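Local coordinates for replication protein B (Plasmid RSF1010, PDB 3H20), which acts as the plasmid's DNA primase, a nucleotidyltransferase that probably makes the short primers from which synthesis of plasmid DNA begins, at residues L73-D78 and Q106-V111; V97-P102 and L167-K172; R125-E130 and P180-Q185. One frame throughout, in Å; residues are numbered along the deposited sequence.

Contact 1. Residues L73-D78 and Q106-V111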
ATOM      1  N   LEU A  73       9.892   9.935  13.843  1.00 34.25           N
ATOM      2  CA  LEU A  73       8.616   9.888  14.571  1.00 35.22           C
ATOM      3  C   LEU A  73       7.619   8.939  13.923  1.00 34.68           C
ATOM      4  O   LEU A  73       7.405   9.007  12.713  1.00 35.30           O
ATOM      5  CB  LEU A  73       7.987  11.284  14.594  1.00 35.25           C
ATOM      6  CG  LEU A  73       7.887  12.060  15.904  1.00 38.70           C
ATOM      7  CD1 LEU A  73       9.158  11.989  16.744  1.00 38.54           C
ATOM      8  CD2 LEU A  73       7.468  13.511  15.619  1.00 37.46           C
ATOM      9  N   VAL A  74       7.026   8.058  14.721  1.00 33.51           N
ATOM     10  CA  VAL A  74       6.048   7.075  14.215  1.00 33.59           C
ATOM     11  C   VAL A  74       4.743   7.172  15.010  1.00 33.16           C
ATOM     12  O   VAL A  74       4.757   7.031  16.236  1.00 33.29           O
ATOM     13  CB  VAL A  74       6.632   5.631  14.292  1.00 33.36           C
ATOM     14  CG1 VAL A  74       5.586   4.588  13.895  1.00 33.54           C
ATOM     15  CG2 VAL A  74       7.849   5.514  13.370  1.00 32.92           C
ATOM     16  N   LEU A  75       3.629   7.403  14.314  1.00 32.92           N
ATOM     17  CA  LEU A  75       2.296   7.491  14.947  1.00 32.37           C
ATOM     18  C   LEU A  75       1.673   6.121  15.239  1.00 32.09           C
ATOM     19  O   LEU A  75       1.620   5.254  14.353  1.00 31.30           O
ATOM     20  CB  LEU A  75       1.321   8.295  14.061  1.00 31.88           C
ATOM     21  CG  LEU A  75      -0.119   8.483  14.569  1.00 32.88           C
ATOM     22  CD1 LEU A  75      -0.154   9.375  15.803  1.00 31.83           C
ATOM     23  CD2 LEU A  75      -1.049   9.056  13.489  1.00 32.66           C
ATOM     24  N   VAL A  76       1.170   5.963  16.469  1.00 31.84           N
ATOM     25  CA  VAL A  76       0.379   4.794  16.887  1.00 32.09           C
ATOM     26  C   VAL A  76      -1.008   5.268  17.377  1.00 32.59           C
ATOM     27  O   VAL A  76      -1.106   6.040  18.337  1.00 31.90           O
ATOM     28  CB  VAL A  76       1.098   3.991  18.012  1.00 32.17           C
ATOM     29  CG1 VAL A  76       0.442   2.625  18.196  1.00 31.69           C
ATOM     30  CG2 VAL A  76       2.578   3.806  17.689  1.00 32.27           C
ATOM     31  N   ASP A  77      -2.065   4.794  16.713  1.00 32.93           N
ATOM     32  CA  ASP A  77      -3.420   5.348  16.839  1.00 34.45           C
ATOM     33  C   ASP A  77      -4.366   4.382  17.582  1.00 34.83           C
ATOM     34  O   ASP A  77      -4.159   3.168  17.545  1.00 34.93           O
ATOM     35  CB  ASP A  77      -3.956   5.611  15.419  1.00 34.98           C
ATOM     36  CG  ASP A  77      -5.144   6.562  15.388  1.00 36.86           C
ATOM     37  OD1 ASP A  77      -5.361   7.305  16.366  1.00 37.76           O
ATOM     38  OD2 ASP A  77      -5.868   6.552  14.367  1.00 39.28           O
ATOM     39  N   ASP A  78      -5.382   4.927  18.258  1.00 34.96           N
ATOM     40  CA  ASP A  78      -6.470   4.149  18.900  1.00 35.55           C
ATOM     41  C   ASP A  78      -5.984   3.273  20.072  1.00 34.44           C
ATOM     42  O   ASP A  78      -6.296   2.089  20.146  1.00 34.70           O
ATOM     43  CB  ASP A  78      -7.261   3.323  17.853  1.00 36.48           C
ATOM     44  CG  ASP A  78      -8.685   2.955  18.308  1.00 40.34           C
ATOM     45  OD1 ASP A  78      -9.325   3.724  19.068  1.00 45.22           O
ATOM     46  OD2 ASP A  78      -9.198   1.900  17.866  1.00 44.01           O
ATOM     47  N   GLN A 106      -3.522   8.705  21.187  1.00 33.83           N
ATOM     48  CA  GLN A 106      -2.510   8.554  20.147  1.00 34.39           C
ATOM     49  C   GLN A 106      -1.142   8.725  20.778  1.00 34.34           C
ATOM     50  O   GLN A 106      -0.965   9.554  21.686  1.00 34.54           O
ATOM     51  CB  GLN A 106      -2.668   9.664  19.083  1.00 34.31           C
ATOM     52  CG  GLN A 106      -3.790   9.398  18.117  1.00 35.70           C
ATOM     53  CD  GLN A 106      -4.028  10.520  17.133  1.00 34.73           C
ATOM     54  OE1 GLN A 106      -3.495  11.625  17.270  1.00 36.19           O
ATOM     55  NE2 GLN A 106      -4.845  10.242  16.132  1.00 35.73           N
ATOM     56  N   ALA A 107      -0.163   7.966  20.296  1.00 34.34           N
ATOM     57  CA  ALA A 107       1.226   8.184  20.707  1.00 34.30           C
ATOM     58  C   ALA A 107       2.123   8.384  19.484  1.00 34.25           C
ATOM     59  O   ALA A 107       1.926   7.731  18.459  1.00 35.01           O
ATOM     60  CB  ALA A 107       1.726   7.001  21.553  1.00 34.48           C
ATOM     61  N   TRP A 108       3.093   9.290  19.589  1.00 34.17           N
ATOM     62  CA  TRP A 108       4.170   9.377  18.617  1.00 34.15           C
ATOM     63  C   TRP A 108       5.403   8.779  19.286  1.00 34.13           C
ATOM     64  O   TRP A 108       5.788   9.204  20.373  1.00 33.47           O
ATOM     65  CB  TRP A 108       4.461  10.830  18.221  1.00 34.65           C
ATOM     66  CG  TRP A 108       3.339  11.531  17.440  1.00 34.53           C
ATOM     67  CD1 TRP A 108       2.297  12.230  17.963  1.00 35.55           C
ATOM     68  CD2 TRP A 108       3.205  11.622  16.013  1.00 35.54           C
ATOM     69  NE1 TRP A 108       1.499  12.736  16.958  1.00 36.55           N
ATOM     70  CE2 TRP A 108       2.041  12.389  15.751  1.00 36.41           C
ATOM     71  CE3 TRP A 108       3.948  11.134  14.935  1.00 34.94           C
ATOM     72  CZ2 TRP A 108       1.606  12.676  14.454  1.00 35.09           C
ATOM     73  CZ3 TRP A 108       3.506  11.412  13.641  1.00 35.67           C
ATOM     74  CH2 TRP A 108       2.343  12.172  13.417  1.00 35.06           C
ATOM     75  N   VAL A 109       5.999   7.775  18.651  1.00 34.14           N
ATOM     76  CA  VAL A 109       7.215   7.128  19.177  1.00 33.56           C
ATOM     77  C   VAL A 109       8.403   7.568  18.312  1.00 34.04           C
ATOM     78  O   VAL A 109       8.365   7.414  17.080  1.00 33.32           O
ATOM     79  CB  VAL A 109       7.086   5.579  19.148  1.00 34.41           C
ATOM     80  CG1 VAL A 109       8.371   4.882  19.662  1.00 33.76           C
ATOM     81  CG2 VAL A 109       5.856   5.103  19.936  1.00 33.32           C
ATOM     82  N   LYS A 110       9.442   8.112  18.958  1.00 33.45           N
ATOM     83  CA  LYS A 110      10.671   8.516  18.289  1.00 33.35           C
ATOM     84  C   LYS A 110      11.644   7.337  18.316  1.00 33.57           C
ATOM     85  O   LYS A 110      12.095   6.915  19.391  1.00 33.09           O
ATOM     86  CB  LYS A 110      11.315   9.734  18.975  1.00 33.85           C
ATOM     87  CG  LYS A 110      12.607  10.230  18.265  1.00 33.46           C
ATOM     88  CD  LYS A 110      13.198  11.492  18.887  1.00 33.76           C
ATOM     89  CE  LYS A 110      14.513  11.858  18.165  1.00 34.87           C
ATOM     90  NZ  LYS A 110      15.094  13.165  18.601  1.00 35.70           N
ATOM     91  N   VAL A 111      11.956   6.799  17.135  1.00 33.03           N
ATOM     92  CA  VAL A 111      12.869   5.649  17.046  1.00 32.56           C
ATOM     93  C   VAL A 111      14.321   6.015  16.724  1.00 33.00           C
ATOM     94  O   VAL A 111      15.224   5.211  16.946  1.00 32.83           O
ATOM     95  CB  VAL A 111      12.350   4.589  16.033  1.00 32.93           C
ATOM     96  CG1 VAL A 111      11.015   4.015  16.511  1.00 32.42           C
ATOM     97  CG2 VAL A 111      12.233   5.185  14.616  1.00 33.66           C
TER

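Contact 2. Residues V97-P102 and L167-K172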
ATOM      1  N   VAL A  97       2.059  11.930  24.031  1.00 32.87           N
ATOM      2  CA  VAL A  97       0.750  11.264  24.042  1.00 32.80           C
ATOM      3  C   VAL A  97      -0.348  12.320  23.932  1.00 32.77           C
ATOM      4  O   VAL A  97      -0.323  13.328  24.645  1.00 32.24           O
ATOM      5  CB  VAL A  97       0.545  10.429  25.345  1.00 33.19           C
ATOM      6  CG1 VAL A  97      -0.862   9.779  25.392  1.00 32.85           C
ATOM      7  CG2 VAL A  97       1.619   9.343  25.477  1.00 33.67           C
ATOM      8  N   VAL A  98      -1.310  12.066  23.044  1.00 33.06           N
ATOM      9  CA  VAL A  98      -2.453  12.941  22.829  1.00 33.04           C
ATOM     10  C   VAL A  98      -3.752  12.162  23.093  1.00 33.11           C
ATOM     11  O   VAL A  98      -3.951  11.059  22.563  1.00 33.32           O
ATOM     12  CB  VAL A  98      -2.420  13.535  21.386  1.00 33.47           C
ATOM     13  CG1 VAL A  98      -3.756  14.187  21.009  1.00 34.01           C
ATOM     14  CG2 VAL A  98      -1.255  14.560  21.233  1.00 34.23           C
ATOM     15  N   GLU A  99      -4.617  12.722  23.933  1.00 33.20           N
ATOM     16  CA  GLU A  99      -5.949  12.156  24.166  1.00 33.43           C
ATOM     17  C   GLU A  99      -6.912  12.783  23.157  1.00 33.23           C
ATOM     18  O   GLU A  99      -7.176  13.984  23.201  1.00 32.89           O
ATOM     19  CB  GLU A  99      -6.410  12.420  25.602  1.00 33.21           C
ATOM     20  CG  GLU A  99      -7.709  11.670  26.018  1.00 34.38           C
ATOM     21  CD  GLU A  99      -7.915  11.629  27.540  1.00 35.82           C
ATOM     22  OE1 GLU A  99      -7.279  12.435  28.254  1.00 37.75           O
ATOM     23  OE2 GLU A  99      -8.730  10.801  28.026  1.00 39.41           O
ATOM     24  N   THR A 100      -7.424  11.966  22.245  1.00 33.06           N
ATOM     25  CA  THR A 100      -8.247  12.449  21.127  1.00 32.89           C
ATOM     26  C   THR A 100      -9.718  12.559  21.495  1.00 33.24           C
ATOM     27  O   THR A 100     -10.451  13.410  20.971  1.00 33.64           O
ATOM     28  CB  THR A 100      -8.087  11.525  19.900  1.00 33.23           C
ATOM     29  OG1 THR A 100      -8.416  10.186  20.274  1.00 32.04           O
ATOM     30  CG2 THR A 100      -6.655  11.563  19.384  1.00 32.61           C
ATOM     31  N   SER A 101     -10.144  11.666  22.382  1.00 33.08           N
ATOM     32  CA  SER A 101     -11.453  11.681  23.013  1.00 33.17           C
ATOM     33  C   SER A 101     -11.273  10.929  24.340  1.00 32.96           C
ATOM     34  O   SER A 101     -10.247  10.258  24.523  1.00 32.77           O
ATOM     35  CB  SER A 101     -12.523  11.023  22.117  1.00 33.18           C
ATOM     36  OG  SER A 101     -12.185   9.687  21.789  1.00 34.29           O
ATOM     37  N   PRO A 102     -12.242  11.039  25.273  1.00 33.17           N
ATOM     38  CA  PRO A 102     -12.072  10.373  26.573  1.00 33.04           C
ATOM     39  C   PRO A 102     -11.681   8.882  26.514  1.00 33.11           C
ATOM     40  O   PRO A 102     -12.369   8.067  25.888  1.00 32.54           O
ATOM     41  CB  PRO A 102     -13.434  10.563  27.244  1.00 33.05           C
ATOM     42  CG  PRO A 102     -13.951  11.821  26.655  1.00 33.61           C
ATOM     43  CD  PRO A 102     -13.512  11.792  25.218  1.00 33.02           C
ATOM     44  N   LEU A 167      -6.359  16.720  24.029  1.00 34.20           N
ATOM     45  CA  LEU A 167      -5.432  17.142  25.095  1.00 34.37           C
ATOM     46  C   LEU A 167      -4.043  16.548  24.936  1.00 34.28           C
ATOM     47  O   LEU A 167      -3.917  15.372  24.605  1.00 33.86           O
ATOM     48  CB  LEU A 167      -5.983  16.744  26.467  1.00 34.37           C
ATOM     49  CG  LEU A 167      -7.403  17.251  26.772  1.00 35.31           C
ATOM     50  CD1 LEU A 167      -7.982  16.560  28.003  1.00 37.05           C
ATOM     51  CD2 LEU A 167      -7.449  18.759  26.926  1.00 36.30           C
ATOM     52  N   LEU A 168      -3.011  17.356  25.193  1.00 34.14           N
ATOM     53  CA  LEU A 168      -1.638  16.843  25.270  1.00 34.41           C
ATOM     54  C   LEU A 168      -1.378  16.292  26.670  1.00 34.34           C
ATOM     55  O   LEU A 168      -1.306  17.050  27.629  1.00 34.65           O
ATOM     56  CB  LEU A 168      -0.614  17.943  24.953  1.00 34.29           C
ATOM     57  CG  LEU A 168       0.853  17.511  24.820  1.00 34.44           C
ATOM     58  CD1 LEU A 168       1.070  16.645  23.576  1.00 32.98           C
ATOM     59  CD2 LEU A 168       1.753  18.759  24.784  1.00 34.12           C
ATOM     60  N   ARG A 169      -1.217  14.978  26.778  1.00 35.15           N
ATOM     61  CA  ARG A 169      -1.118  14.303  28.087  1.00 35.92           C
ATOM     62  C   ARG A 169       0.318  14.133  28.590  1.00 36.57           C
ATOM     63  O   ARG A 169       0.575  14.174  29.797  1.00 36.09           O
ATOM     64  CB  ARG A 169      -1.840  12.944  28.051  1.00 35.87           C
ATOM     65  CG  ARG A 169      -3.358  13.061  27.942  1.00 37.47           C
ATOM     66  CD  ARG A 169      -3.888  14.077  28.951  1.00 41.48           C
ATOM     67  NE  ARG A 169      -5.264  13.823  29.347  1.00 45.72           N
ATOM     68  CZ  ARG A 169      -5.989  14.628  30.123  1.00 47.71           C
ATOM     69  NH1 ARG A 169      -5.468  15.765  30.585  1.00 47.59           N
ATOM     70  NH2 ARG A 169      -7.242  14.294  30.443  1.00 47.63           N
ATOM     71  N   GLU A 170       1.241  13.911  27.664  1.00 36.91           N
ATOM     72  CA  GLU A 170       2.676  13.909  27.991  1.00 38.20           C
ATOM     73  C   GLU A 170       3.500  14.287  26.761  1.00 37.34           C
ATOM     74  O   GLU A 170       3.014  14.188  25.631  1.00 36.52           O
ATOM     75  CB  GLU A 170       3.136  12.599  28.653  1.00 38.44           C
ATOM     76  CG  GLU A 170       3.111  11.374  27.813  1.00 40.81           C
ATOM     77  CD  GLU A 170       3.698  10.175  28.557  1.00 41.06           C
ATOM     78  OE1 GLU A 170       2.934   9.505  29.295  1.00 43.68           O
ATOM     79  OE2 GLU A 170       4.920   9.921  28.412  1.00 42.75           O
ATOM     80  N   SER A 171       4.722  14.756  26.986  1.00 36.91           N
ATOM     81  CA  SER A 171       5.505  15.362  25.905  1.00 36.90           C
ATOM     82  C   SER A 171       7.001  15.382  26.220  1.00 36.72           C
ATOM     83  O   SER A 171       7.663  16.416  26.079  1.00 36.80           O
ATOM     84  CB  SER A 171       4.974  16.780  25.612  1.00 37.02           C
ATOM     85  OG  SER A 171       5.097  17.615  26.747  1.00 38.09           O
ATOM     86  N   LYS A 172       7.520  14.233  26.643  1.00 37.00           N
ATOM     87  CA  LYS A 172       8.926  14.094  27.043  1.00 37.10           C
ATOM     88  C   LYS A 172       9.905  14.309  25.891  1.00 36.47           C
ATOM     89  O   LYS A 172      10.983  14.864  26.102  1.00 35.74           O
ATOM     90  CB  LYS A 172       9.176  12.731  27.675  1.00 37.76           C
ATOM     91  CG  LYS A 172       8.603  12.562  29.077  1.00 41.34           C
ATOM     92  CD  LYS A 172       8.669  11.098  29.501  1.00 45.61           C
ATOM     93  CE  LYS A 172       8.112  10.905  30.902  1.00 47.79           C
ATOM     94  NZ  LYS A 172       8.240   9.475  31.332  1.00 49.37           N
TER

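Contact 3. Residues R125-E130 and P180-Q185. With SO4 (sulfate ion), chain D.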
ATOM      1  N   ARG A 125       3.515  -0.168  11.042  1.00 33.46           N
ATOM      2  CA  ARG A 125       2.752  -1.409  10.940  1.00 34.06           C
ATOM      3  C   ARG A 125       3.102  -2.391  12.066  1.00 34.26           C
ATOM      4  O   ARG A 125       2.223  -3.065  12.609  1.00 33.91           O
ATOM      5  CB  ARG A 125       2.971  -2.067   9.568  1.00 34.17           C
ATOM      6  CG  ARG A 125       2.391  -1.267   8.401  1.00 34.25           C
ATOM      7  CD  ARG A 125       2.417  -2.052   7.101  1.00 34.90           C
ATOM      8  NE  ARG A 125       3.771  -2.378   6.651  1.00 36.45           N
ATOM      9  CZ  ARG A 125       4.553  -1.564   5.946  1.00 37.28           C
ATOM     10  NH1 ARG A 125       4.132  -0.350   5.596  1.00 36.59           N
ATOM     11  NH2 ARG A 125       5.765  -1.970   5.584  1.00 38.01           N
ATOM     12  N   THR A 126       4.390  -2.456  12.410  1.00 34.06           N
ATOM     13  CA  THR A 126       4.878  -3.350  13.466  1.00 34.17           C
ATOM     14  C   THR A 126       4.295  -2.962  14.829  1.00 33.99           C
ATOM     15  O   THR A 126       3.796  -3.822  15.565  1.00 34.11           O
ATOM     16  CB  THR A 126       6.444  -3.401  13.480  1.00 34.36           C
ATOM     17  OG1 THR A 126       6.900  -4.075  12.302  1.00 34.35           O
ATOM     18  CG2 THR A 126       6.982  -4.132  14.702  1.00 33.71           C
ATOM     19  N   LEU A 127       4.322  -1.667  15.140  1.00 33.90           N
ATOM     20  CA  LEU A 127       3.801  -1.170  16.409  1.00 33.82           C
ATOM     21  C   LEU A 127       2.281  -1.301  16.487  1.00 33.99           C
ATOM     22  O   LEU A 127       1.744  -1.626  17.551  1.00 33.95           O
ATOM     23  CB  LEU A 127       4.236   0.284  16.653  1.00 33.62           C
ATOM     24  CG  LEU A 127       5.725   0.553  16.923  1.00 34.75           C
ATOM     25  CD1 LEU A 127       6.014   2.058  16.981  1.00 32.87           C
ATOM     26  CD2 LEU A 127       6.202  -0.129  18.222  1.00 35.19           C
ATOM     27  N   ALA A 128       1.594  -1.075  15.360  1.00 33.68           N
ATOM     28  CA  ALA A 128       0.144  -1.251  15.319  1.00 34.20           C
ATOM     29  C   ALA A 128      -0.220  -2.712  15.590  1.00 34.73           C
ATOM     30  O   ALA A 128      -1.188  -3.004  16.298  1.00 34.60           O
ATOM     31  CB  ALA A 128      -0.417  -0.785  13.982  1.00 34.11           C
ATOM     32  N   SER A 129       0.574  -3.625  15.032  1.00 35.15           N
ATOM     33  CA  SER A 129       0.416  -5.049  15.288  1.00 35.98           C
ATOM     34  C   SER A 129       0.761  -5.428  16.735  1.00 36.42           C
ATOM     35  O   SER A 129       0.004  -6.176  17.372  1.00 36.87           O
ATOM     36  CB  SER A 129       1.255  -5.872  14.302  1.00 35.97           C
ATOM     37  OG  SER A 129       1.044  -7.248  14.515  1.00 37.04           O
ATOM     38  N   GLU A 130       1.887  -4.919  17.244  1.00 36.80           N
ATOM     39  CA  GLU A 130       2.343  -5.207  18.613  1.00 37.40           C
ATOM     40  C   GLU A 130       1.280  -4.890  19.661  1.00 37.09           C
ATOM     41  O   GLU A 130       1.089  -5.659  20.599  1.00 37.35           O
ATOM     42  CB  GLU A 130       3.643  -4.448  18.949  1.00 37.21           C
ATOM     43  CG  GLU A 130       4.928  -5.145  18.481  1.00 38.71           C
ATOM     44  CD  GLU A 130       6.220  -4.371  18.813  1.00 38.97           C
ATOM     45  OE1 GLU A 130       6.175  -3.400  19.600  1.00 38.34           O
ATOM     46  OE2 GLU A 130       7.292  -4.748  18.269  1.00 42.44           O
ATOM     47  N   PRO A 180      16.655   2.177  18.519  1.00 31.73           N
ATOM     48  CA  PRO A 180      17.680   1.527  17.694  1.00 31.01           C
ATOM     49  C   PRO A 180      17.330   0.075  17.330  1.00 30.76           C
ATOM     50  O   PRO A 180      17.542  -0.331  16.188  1.00 29.80           O
ATOM     51  CB  PRO A 180      18.926   1.587  18.586  1.00 30.81           C
ATOM     52  CG  PRO A 180      18.706   2.797  19.419  1.00 31.65           C
ATOM     53  CD  PRO A 180      17.244   2.810  19.713  1.00 31.45           C
ATOM     54  N   ALA A 181      16.774  -0.679  18.285  1.00 30.85           N
ATOM     55  CA  ALA A 181      16.355  -2.078  18.063  1.00 30.83           C
ATOM     56  C   ALA A 181      15.207  -2.234  17.050  1.00 31.38           C
ATOM     57  O   ALA A 181      15.189  -3.186  16.260  1.00 30.75           O
ATOM     58  CB  ALA A 181      16.000  -2.754  19.403  1.00 30.85           C
ATOM     59  N   LEU A 182      14.242  -1.314  17.075  1.00 31.56           N
ATOM     60  CA  LEU A 182      13.147  -1.334  16.110  1.00 31.87           C
ATOM     61  C   LEU A 182      13.624  -1.003  14.678  1.00 32.54           C
ATOM     62  O   LEU A 182      13.109  -1.569  13.702  1.00 33.22           O
ATOM     63  CB  LEU A 182      12.046  -0.359  16.530  1.00 32.02           C
ATOM     64  CG  LEU A 182      11.202  -0.765  17.742  1.00 31.72           C
ATOM     65  CD1 LEU A 182      10.564   0.493  18.335  1.00 32.43           C
ATOM     66  CD2 LEU A 182      10.155  -1.812  17.382  1.00 30.92           C
ATOM     67  N   VAL A 183      14.585  -0.086  14.567  1.00 32.03           N
ATOM     68  CA  VAL A 183      15.243   0.235  13.287  1.00 32.24           C
ATOM     69  C   VAL A 183      16.006  -0.999  12.755  1.00 32.51           C
ATOM     70  O   VAL A 183      15.929  -1.324  11.560  1.00 32.02           O
ATOM     71  CB  VAL A 183      16.198   1.459  13.414  1.00 31.90           C
ATOM     72  CG1 VAL A 183      17.013   1.675  12.123  1.00 31.72           C
ATOM     73  CG2 VAL A 183      15.405   2.740  13.739  1.00 32.55           C
ATOM     74  N   GLN A 184      16.715  -1.688  13.645  1.00 32.62           N
ATOM     75  CA  GLN A 184      17.410  -2.927  13.276  1.00 33.60           C
ATOM     76  C   GLN A 184      16.422  -3.994  12.795  1.00 33.72           C
ATOM     77  O   GLN A 184      16.671  -4.650  11.779  1.00 33.41           O
ATOM     78  CB  GLN A 184      18.188  -3.499  14.457  1.00 33.88           C
ATOM     79  CG  GLN A 184      19.431  -2.761  14.843  1.00 35.82           C
ATOM     80  CD  GLN A 184      20.038  -3.304  16.133  1.00 38.97           C
ATOM     81  OE1 GLN A 184      19.891  -2.695  17.191  1.00 41.32           O
ATOM     82  NE2 GLN A 184      20.718  -4.450  16.051  1.00 38.49           N
ATOM     83  N   GLN A 185      15.327  -4.168  13.543  1.00 33.64           N
ATOM     84  CA  GLN A 185      14.292  -5.183  13.244  1.00 34.13           C
ATOM     85  C   GLN A 185      13.654  -4.945  11.875  1.00 34.15           C
ATOM     86  O   GLN A 185      13.481  -5.882  11.085  1.00 34.30           O
ATOM     87  CB  GLN A 185      13.209  -5.182  14.338  1.00 34.12           C
ATOM     88  CG  GLN A 185      12.049  -6.152  14.104  1.00 33.52           C
ATOM     89  CD  GLN A 185      11.008  -6.095  15.211  1.00 33.82           C
ATOM     90  OE1 GLN A 185      10.499  -5.028  15.545  1.00 32.77           O
ATOM     91  NE2 GLN A 185      10.691  -7.248  15.785  1.00 32.27           N
TER
HETATM   92  S   SO4 D 326       4.391   3.637   3.998  1.00 53.81           S
HETATM   93  O1  SO4 D 326       3.334   3.997   3.050  1.00 53.59           O
HETATM   94  O2  SO4 D 326       4.913   2.298   3.704  1.00 53.69           O
HETATM   95  O3  SO4 D 326       5.486   4.597   3.904  1.00 53.58           O
HETATM   96  O4  SO4 D 326       3.836   3.646   5.342  1.00 52.25           O

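Contact 1. Residues L73-D78 and Q106-V111
Leu-75 and Trp-108, a non-hydrogen-bonded antiparallel pair, form the apolar centre. CG of Leu-75 is anti to the backbone N (chi1 180°), and CD1, a branch on that CG, lies over one face of the indole. CD1 of Leu-75 is 3.9 Å from the centroid of the five-membered ring of Trp-108 and 18° off the ring normal, a CH-pi contact. CD1 of Leu-75 is offset toward the rim, with CE2 of Trp-108 closest at 3.7 Å. CB of Leu-75 serves the other half of the indole, 3.8 Å from CZ3 of Trp-108. Leu-73 crosses the same indole at about a right angle with CB and CG near CE3, and its CD1 packs 3.8 Å from CB of Lys-110. Met-17 of helix 6-17 touches both Leu-73 and Trp-108 on this face.

Val-74, Val-76, Ala-107 and Val-109 line the opposite face, where CG2 of Val-76 and CG2 of Val-109 are 4.2 Å apart. Leu-127 of helix 117-130 touches Val-74 and Val-76, while helix 81-89 reaches Ala-107 and Val-109. The strands are neighbours in a four-stranded antiparallel sheet with helices against both faces. Val-74 pairs with Val-109, and Val-76 with Ala-107, through two backbone hydrogen bonds each; Val-76 N to Ala-107 O measures 2.8 Å.

At the polar edge, Asp-77 and Gln-106 run side by side, and NE2 of Gln-106 donates to OD1 of Asp-77 over 3.0 Å. The donor approaches from above the carboxylate, 56° out of its plane, whereas OD1 lies nearly in the amide plane. OD2 of Asp-77 bonds Ser-137 OG, and OE1 of Gln-106 accepts from the backbone N of Arg-145, a residue of the diphosphate pocket. Bonds at both NE2 and OE1 fix the rotation of this amide.

Contact 2. Residues V97-P102 and L167-K172
OE1 of Glu-99 is gripped by two nitrogens of Arg-169, giving a salt bridge across the strands. NE of Arg-169 donates to OE1 of Glu-99 over 2.7 Å, and NH2 adds a weak bond to the same oxygen. OE1 sits at the guanidinium edge, near its plane, but the carboxylate and guanidinium planes are turned 50° apart. CD1 of Leu-167 covers one face of the Arg-169 guanidinium, toward its rim. Farther back, CG of Arg-169 packs 3.9 Å from CB of Glu-99. The other carboxylate oxygen, OE2, accepts from the backbone N of Lys-103. An alanine in place of Glu-99 would probably leave the Arg-169 guanidinium without this counter-charge and less fixed in its rotation, and the Lys-103 N-H without this acceptor.

On the same face, Glu-170 holds CG between its backbone N and carbonyl carbon (chi1 67°), and that CG lies 3.4 Å from CG2 of Val-97. Its OE1 continues to a salt bridge with Lys-88. The opposite face carries an apolar pair, CG2 of Val-98 and CD1 of Leu-168 at 3.9 Å, both residues touching Gln-13 of helix 6-17.

Backbone bonds join Glu-99 and Leu-167 in both directions. At Val-97, however, the carbonyl O receives Arg-169 N at 2.8 Å and, weakly, Glu-170 N at 3.4 Å. Two residues facing one, with a one-residue register shift, define a classic beta bulge in strand 167-170, one of the two outermost strands of an antiparallel sheet.

Contact 3. Residues R125-E130 and P180-Q185
Leu-127 and Leu-182 supply the apolar part of this sparse helix-to-helix contact, their CD2 methyls approaching to 4.4 Å. The segment axes stay 12.1 Å apart at closest and run at 109° to each other, so only the ends of a few side chains meet, and the surface buried is just 140 Å².

A second kind of contact sets polar ends against methyls. CG2 of Thr-126, anti to its backbone N, lies 3.7 Å from OE1 of Gln-185, whose extended chain crosses over from the other helix. Thr-126 OG1 meanwhile bonds Gln-122 O within its own helix, one turn back. Beside it, OE2 of Glu-130 comes within 4.2 Å of CD2 of Leu-182, but this carboxylate oxygen is committed to a salt bridge with Arg-92. Arg-92 also touches Leu-127 and Leu-182, so it lies against both helices.

No hydrogen bond links the two segments. Of the two, 125-130 also meets a bound sulfate: NH1 of Arg-125 makes a weak bond of 3.3 Å to O2 of the sulfate, and this O2 lies in the guanidinium plane, at its edge. The ion probably comes from the crystallisation liquor; Ser-140 OG is another partner. Gln-122 OE1 accepts from NH2 of Arg-125.

Leu-127 rests on Val-74 and Val-76 of strand 73-79, and Leu-182 on Val-111. The contact therefore lies where the first turns of the long helix 179-206 pass the C-terminal end of helix 117-130, beside the sheet.

All three contacts belong to the N-terminal primase domain. Contacts 1 and 2, centres about 12 Å apart, lie in one antiparallel sheet ordered 73-79, 104-110, 96-99, 167-170; Gln-106 N probably bonds Val-98 O between the middle strands. Along the chain their segments alternate, as do those of contacts 2 and 3. Contact 3 opens after contact 1 closes; its centre is about 11 Å from that of contact 1, against whose valines Leu-127 packs. Contacts 2 and 3 do not touch, their centres being about 22 Å apart. Thr-100 touches the diphosphate and the Gln-106 side chain lies about 4 Å from it, so this end of the sheet probably helps shape that site.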